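Local coordinates for protein beta-1,3-glucanosyltransferase (PDB 4WTP) that belongs to glycoside hydrolase family 17 and folds as a (beta/alpha)8 barrel, at residues F59-A73 and A83-G97. Sequence-based numbering, arbitrary orientation.
Sequences FNVLKPYTNRVRTFA and ALAATQALGMRIYLG
Met92 packs its side chain against Asn67 and Phe59. CB rests on the backbone of Asn67, 3.3 Å from Asn67 O, and CG passes beside Asn67 OD1. The rest is modelled in two conformers; in one, SD lies 3.6 Å from Phe59 CB and approaches the ring obliquely in a Met-aromatic contact. In that copy the bend at the last torsion of Met92 (chi3 78°) turns CE in among Thr66 O, Phe59 O and Val69 CG1. The Phe59 ring itself is a knob in the hole formed by Ala83, Ala86, Thr87 and Leu90, with CD2 3.7 Å from Ala86 CB and Val69 CG1 offset toward the rim of one face.

Around the Schellman turn at Gly91, polar groups hold the helix end. Lys63, its chain extended, brings NZ to 2.9 Å from Leu90 O, while Asn67 ND2 donates to a lone pair of Gly91 O in the carbonyl plane. Beyond the turn, strands 68-71 and 93-97 pair in parallel, beginning with a nearly straight bond from Arg93 N to Asn67 O (2.7 Å, 170°). On the face carrying Arg68 and Tyr95, Arg68 CD meets the tyrosine ring at its edge, in plane, 3.6 Å from Tyr95 CE1. The nearby guanidinium groups of Arg68 and Arg93 share Asp126 through salt bridges, which should offset their like charges; Arg68 NH2 also hydrogen-bonds to Tyr38 O.

Val69, Thr71 and Ile94 face the other way, toward helix 79-90, which links the two strands as a beta-alpha-beta crossover; helix 52-62 packs alongside it, and strands 39-41 and 125-132 continue the barrel sheet on either side.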
loop_
_atom_site.group_PDB
_atom_site.type_symbol
_atom_site.label_atom_id
_atom_site.label_comp_id
_atom_site.label_asym_id
_atom_site.label_seq_id
_atom_site.Cartn_x
_atom_site.Cartn_y
_atom_site.Cartn_z
ATOM N N PHE A 59 -6.760 -0.875 14.280
ATOM C CA PHE A 59 -5.406 -1.398 14.336
ATOM C C PHE A 59 -5.248 -2.556 15.289
ATOM O O PHE A 59 -4.477 -3.473 15.018
ATOM C CB PHE A 59 -4.410 -0.291 14.623
ATOM C CG PHE A 59 -4.330 0.742 13.562
ATOM C CD1 PHE A 59 -5.015 0.591 12.352
ATOM C CD2 PHE A 59 -3.571 1.899 13.765
ATOM C CE1 PHE A 59 -4.948 1.562 11.374
ATOM C CE2 PHE A 59 -3.497 2.876 12.779
ATOM C CZ PHE A 59 -4.182 2.716 11.581
ATOM N N ASN A 60 -5.988 -2.532 16.412
ATOM C CA ASN A 60 -5.986 -3.679 17.300
ATOM C C ASN A 60 -6.562 -4.911 16.648
ATOM O O ASN A 60 -6.127 -6.024 16.922
ATOM C CB ASN A 60 -6.706 -3.356 18.639
ATOM C CG ASN A 60 -5.770 -2.772 19.677
ATOM O OD1 ASN A 60 -4.574 -3.062 19.670
ATOM N ND2 ASN A 60 -6.303 -1.925 20.546
ATOM N N VAL A 61 -7.561 -4.712 15.774
ATOM C CA VAL A 61 -8.106 -5.843 15.015
ATOM C C VAL A 61 -7.031 -6.474 14.118
ATOM O O VAL A 61 -7.004 -7.680 13.918
ATOM C CB VAL A 61 -9.386 -5.461 14.227
ATOM C CG1 VAL A 61 -9.713 -6.487 13.146
ATOM C CG2 VAL A 61 -10.558 -5.246 15.192
ATOM N N LEU A 62 -6.143 -5.614 13.604
ATOM C CA LEU A 62 -5.051 -6.052 12.714
ATOM C C LEU A 62 -3.808 -6.557 13.454
ATOM O O LEU A 62 -3.039 -7.374 12.929
ATOM C CB LEU A 62 -4.619 -4.917 11.777
ATOM C CG LEU A 62 -5.704 -4.388 10.856
ATOM C CD1 LEU A 62 -5.154 -3.227 10.036
ATOM C CD2 LEU A 62 -6.271 -5.454 9.914
ATOM N N LYS A 63 -3.651 -6.127 14.714
ATOM C CA LYS A 63 -2.450 -6.395 15.493
ATOM C C LYS A 63 -2.066 -7.873 15.647
ATOM O O LYS A 63 -0.879 -8.181 15.677
ATOM C CB LYS A 63 -2.574 -5.676 16.844
ATOM C CG LYS A 63 -1.282 -5.575 17.614
ATOM C CD LYS A 63 -1.391 -4.518 18.707
ATOM C CE LYS A 63 -0.230 -4.640 19.666
ATOM N NZ LYS A 63 -0.336 -3.529 20.631
ATOM N N PRO A 64 -3.055 -8.808 15.738
ATOM C CA PRO A 64 -2.660 -10.213 15.756
ATOM C C PRO A 64 -2.064 -10.742 14.462
ATOM O O PRO A 64 -1.513 -11.831 14.482
ATOM C CB PRO A 64 -3.980 -10.958 16.056
ATOM C CG PRO A 64 -4.836 -9.922 16.715
ATOM C CD PRO A 64 -4.498 -8.632 16.030
ATOM N N TYR A 65 -2.154 -9.953 13.389
ATOM C CA TYR A 65 -1.698 -10.398 12.061
ATOM C C TYR A 65 -0.511 -9.612 11.532
ATOM O O TYR A 65 0.177 -10.089 10.636
ATOM C CB TYR A 65 -2.863 -10.326 11.058
ATOM C CG TYR A 65 -4.103 -11.068 11.563
ATOM C CD1 TYR A 65 -4.109 -12.459 11.670
ATOM C CD2 TYR A 65 -5.250 -10.368 11.882
ATOM C CE1 TYR A 65 -5.222 -13.130 12.121
ATOM C CE2 TYR A 65 -6.381 -11.023 12.366
ATOM C CZ TYR A 65 -6.353 -12.411 12.452
ATOM O OH TYR A 65 -7.436 -13.117 12.913
ATOM N N THR A 66 -0.258 -8.416 12.064
ATOM C CA THR A 66 0.788 -7.563 11.500
ATOM C C THR A 66 1.173 -6.514 12.542
ATOM O O THR A 66 0.403 -6.238 13.473
ATOM C CB THR A 66 0.271 -6.834 10.223
ATOM O OG1 THR A 66 1.374 -6.221 9.583
ATOM C CG2 THR A 66 -0.763 -5.750 10.556
ATOM N N ASN A 67 2.323 -5.887 12.363
ATOM C CA ASN A 67 2.679 -4.761 13.199
ATOM C C ASN A 67 2.818 -3.479 12.405
ATOM O O ASN A 67 3.371 -2.502 12.923
ATOM C CB ASN A 67 3.994 -5.004 13.966
ATOM C CG ASN A 67 4.064 -4.192 15.236
ATOM O OD1 ASN A 67 3.111 -4.172 15.997
ATOM N ND2 ASN A 67 5.179 -3.500 15.449
ATOM N N ARG A 68 2.281 -3.426 11.183
ATOM C CA ARG A 68 2.565 -2.285 10.289
ATOM C C ARG A 68 1.392 -1.994 9.375
ATOM O O ARG A 68 0.781 -2.927 8.831
ATOM C CB ARG A 68 3.801 -2.606 9.458
ATOM C CG ARG A 68 4.200 -1.542 8.483
ATOM C CD ARG A 68 5.458 -1.942 7.732
ATOM N NE ARG A 68 6.670 -1.869 8.557
ATOM C CZ ARG A 68 7.355 -2.923 9.010
ATOM N NH1 ARG A 68 8.475 -2.735 9.695
ATOM N NH2 ARG A 68 6.913 -4.165 8.822
ATOM N N VAL A 69 1.063 -0.711 9.210
ATOM C CA VAL A 69 -0.006 -0.289 8.310
ATOM C C VAL A 69 0.509 0.741 7.326
ATOM O O VAL A 69 1.630 1.266 7.463
ATOM C CB VAL A 69 -1.257 0.255 9.050
ATOM C CG1 VAL A 69 -1.830 -0.793 9.979
ATOM C CG2 VAL A 69 -0.873 1.510 9.823
ATOM N N ARG A 70 -0.280 1.036 6.304
ATOM C CA ARG A 70 0.072 2.038 5.337
ATOM C C ARG A 70 -1.133 2.899 5.025
ATOM O O ARG A 70 -2.221 2.365 4.779
ATOM C CB ARG A 70 0.600 1.411 4.037
ATOM C CG ARG A 70 0.936 2.372 2.890
ATOM C CD ARG A 70 -0.297 2.744 2.049
ATOM N NE ARG A 70 0.058 3.527 0.871
ATOM C CZ ARG A 70 0.381 3.003 -0.306
ATOM N NH1 ARG A 70 0.683 3.804 -1.330
ATOM N NH2 ARG A 70 0.411 1.683 -0.475
ATOM N N THR A 71 -0.930 4.213 5.037
ATOM C CA THR A 71 -1.956 5.194 4.637
ATOM C C THR A 71 -1.640 5.785 3.286
ATOM O O THR A 71 -0.488 5.844 2.889
ATOM C CB THR A 71 -2.092 6.305 5.710
ATOM O OG1 THR A 71 -0.788 6.791 6.064
ATOM C CG2 THR A 71 -2.749 5.735 6.950
ATOM N N PHE A 72 -2.694 6.225 2.572
ATOM C CA PHE A 72 -2.551 6.667 1.192
ATOM C C PHE A 72 -2.346 8.171 0.951
ATOM O O PHE A 72 -1.839 8.555 -0.103
ATOM C CB PHE A 72 -3.718 6.158 0.318
ATOM C CG PHE A 72 -3.645 4.677 0.033
ATOM C CD1 PHE A 72 -2.894 4.209 -1.025
ATOM C CD2 PHE A 72 -4.272 3.765 0.870
ATOM C CE1 PHE A 72 -2.804 2.831 -1.276
ATOM C CE2 PHE A 72 -4.192 2.397 0.634
ATOM C CZ PHE A 72 -3.460 1.938 -0.443
ATOM N N ALA A 73 -2.713 8.990 1.937
ATOM C CA ALA A 73 -2.656 10.442 1.770
ATOM C C ALA A 73 -2.212 11.076 3.084
ATOM O O ALA A 73 -2.426 10.506 4.144
ATOM C CB ALA A 73 -4.005 11.019 1.328
ATOM N N ALA A 83 -3.010 8.426 12.265
ATOM C CA ALA A 83 -2.419 7.086 12.181
ATOM C C ALA A 83 -1.067 6.966 12.904
ATOM O O ALA A 83 -0.747 5.937 13.495
ATOM C CB ALA A 83 -2.300 6.673 10.726
ATOM N N LEU A 84 -0.301 8.068 12.892
ATOM C CA LEU A 84 0.954 8.128 13.666
ATOM C C LEU A 84 0.666 7.937 15.174
ATOM O O LEU A 84 1.332 7.165 15.842
ATOM C CB LEU A 84 1.710 9.450 13.391
ATOM C CG LEU A 84 2.446 9.498 12.041
ATOM C CD1 LEU A 84 2.748 10.932 11.608
ATOM C CD2 LEU A 84 3.726 8.667 12.123
ATOM N N ALA A 85 -0.356 8.609 15.667
ATOM C CA ALA A 85 -0.709 8.486 17.093
ATOM C C ALA A 85 -1.262 7.095 17.452
ATOM O O ALA A 85 -0.849 6.490 18.452
ATOM C CB ALA A 85 -1.664 9.587 17.496
ATOM N N ALA A 86 -2.108 6.543 16.575
ATOM C CA ALA A 86 -2.688 5.218 16.823
ATOM C C ALA A 86 -1.624 4.121 16.785
ATOM O O ALA A 86 -1.542 3.303 17.697
ATOM C CB ALA A 86 -3.795 4.957 15.826
ATOM N N THR A 87 -0.787 4.140 15.723
ATOM C CA THR A 87 0.280 3.148 15.614
ATOM C C THR A 87 1.252 3.269 16.808
ATOM O O THR A 87 1.678 2.272 17.382
ATOM C CB THR A 87 1.042 3.214 14.266
ATOM O OG1 THR A 87 1.474 4.561 13.989
ATOM C CG2 THR A 87 0.155 2.685 13.124
ATOM N N GLN A 88 1.641 4.509 17.129
ATOM C CA GLN A 88 2.632 4.713 18.210
ATOM C C GLN A 88 2.102 4.227 19.560
ATOM O O GLN A 88 2.813 3.543 20.294
ATOM C CB GLN A 88 3.120 6.158 18.286
ATOM C CG GLN A 88 4.080 6.529 17.141
ATOM C CD GLN A 88 4.171 8.027 16.855
ATOM O OE1 GLN A 88 3.853 8.857 17.708
ATOM N NE2 GLN A 88 4.595 8.379 15.638
ATOM N N ALA A 89 0.826 4.499 19.802
ATOM C CA ALA A 89 0.140 3.989 20.997
ATOM C C ALA A 89 0.152 2.455 21.090
ATOM O O ALA A 89 0.222 1.882 22.185
ATOM C CB ALA A 89 -1.282 4.517 21.058
ATOM N N LEU A 90 0.087 1.794 19.935
ATOM C CA LEU A 90 -0.002 0.329 19.887
ATOM C C LEU A 90 1.333 -0.326 19.620
ATOM O O LEU A 90 1.426 -1.559 19.559
ATOM C CB LEU A 90 -1.031 -0.117 18.842
ATOM C CG LEU A 90 -2.462 0.350 19.109
ATOM C CD1 LEU A 90 -3.394 -0.161 18.023
ATOM C CD2 LEU A 90 -2.913 -0.113 20.485
ATOM N N GLY A 91 2.378 0.492 19.480
ATOM C CA GLY A 91 3.716 -0.039 19.238
ATOM C C GLY A 91 3.859 -0.573 17.817
ATOM O O GLY A 91 4.670 -1.488 17.574
ATOM N N MET A 92 3.039 -0.039 16.917
ATOM C CA MET A 92 3.058 -0.447 15.508
ATOM C C MET A 92 3.920 0.491 14.640
ATOM O O MET A 92 4.282 1.582 15.078
ATOM C CB MET A 92 1.616 -0.521 14.951
ATOM C CG MET A 92 0.656 -1.470 15.685
ATOM S SD MET A 92 -1.077 -1.499 15.089
ATOM C CE MET A 92 -0.870 -2.544 13.619
ATOM N N ARG A 93 4.219 0.061 13.412
ATOM C CA ARG A 93 4.987 0.878 12.464
ATOM C C ARG A 93 4.086 1.343 11.313
ATOM O O ARG A 93 2.955 0.829 11.174
ATOM C CB ARG A 93 6.145 0.077 11.875
ATOM C CG ARG A 93 6.900 -0.816 12.843
ATOM C CD ARG A 93 7.939 -0.038 13.589
ATOM N NE ARG A 93 8.868 0.670 12.703
ATOM C CZ ARG A 93 9.766 1.554 13.148
ATOM N NH1 ARG A 93 9.832 1.852 14.442
ATOM N NH2 ARG A 93 10.581 2.149 12.292
ATOM N N ILE A 94 4.579 2.245 10.467
ATOM C CA ILE A 94 3.741 2.825 9.412
ATOM C C ILE A 94 4.533 3.222 8.173
ATOM O O ILE A 94 5.648 3.740 8.278
ATOM C CB ILE A 94 2.910 4.029 9.950
ATOM C CG1 ILE A 94 1.839 4.454 8.959
ATOM C CG2 ILE A 94 3.783 5.197 10.405
ATOM C CD1 ILE A 94 0.764 5.357 9.572
ATOM N N TYR A 95 3.947 3.039 6.987
ATOM C CA TYR A 95 4.414 3.704 5.760
ATOM C C TYR A 95 3.431 4.828 5.510
ATOM O O TYR A 95 2.206 4.609 5.479
ATOM C CB TYR A 95 4.362 2.764 4.546
ATOM C CG TYR A 95 5.569 1.870 4.387
ATOM C CD1 TYR A 95 5.800 0.790 5.245
ATOM C CD2 TYR A 95 6.464 2.090 3.340
ATOM C CE1 TYR A 95 6.919 -0.040 5.070
ATOM C CE2 TYR A 95 7.556 1.282 3.152
ATOM C CZ TYR A 95 7.798 0.254 4.034
ATOM O OH TYR A 95 8.878 -0.571 3.826
ATOM N N LEU A 96 3.945 6.044 5.340
ATOM C CA LEU A 96 3.095 7.185 5.007
ATOM C C LEU A 96 3.091 7.440 3.510
ATOM O O LEU A 96 4.124 7.687 2.889
ATOM C CB LEU A 96 3.629 8.436 5.709
ATOM C CG LEU A 96 3.585 8.497 7.229
ATOM C CD1 LEU A 96 4.162 9.812 7.762
ATOM C CD2 LEU A 96 2.153 8.346 7.703
ATOM N N GLY A 97 1.901 7.395 2.906
ATOM C CA GLY A 97 1.749 7.703 1.491
ATOM C C GLY A 97 1.362 9.159 1.323
ATOM O O GLY A 97 0.585 9.703 2.142
HETATM O O HOH W 1 2.755 -3.807 18.684
HETATM O O HOH W 2 -0.259 9.006 4.731
#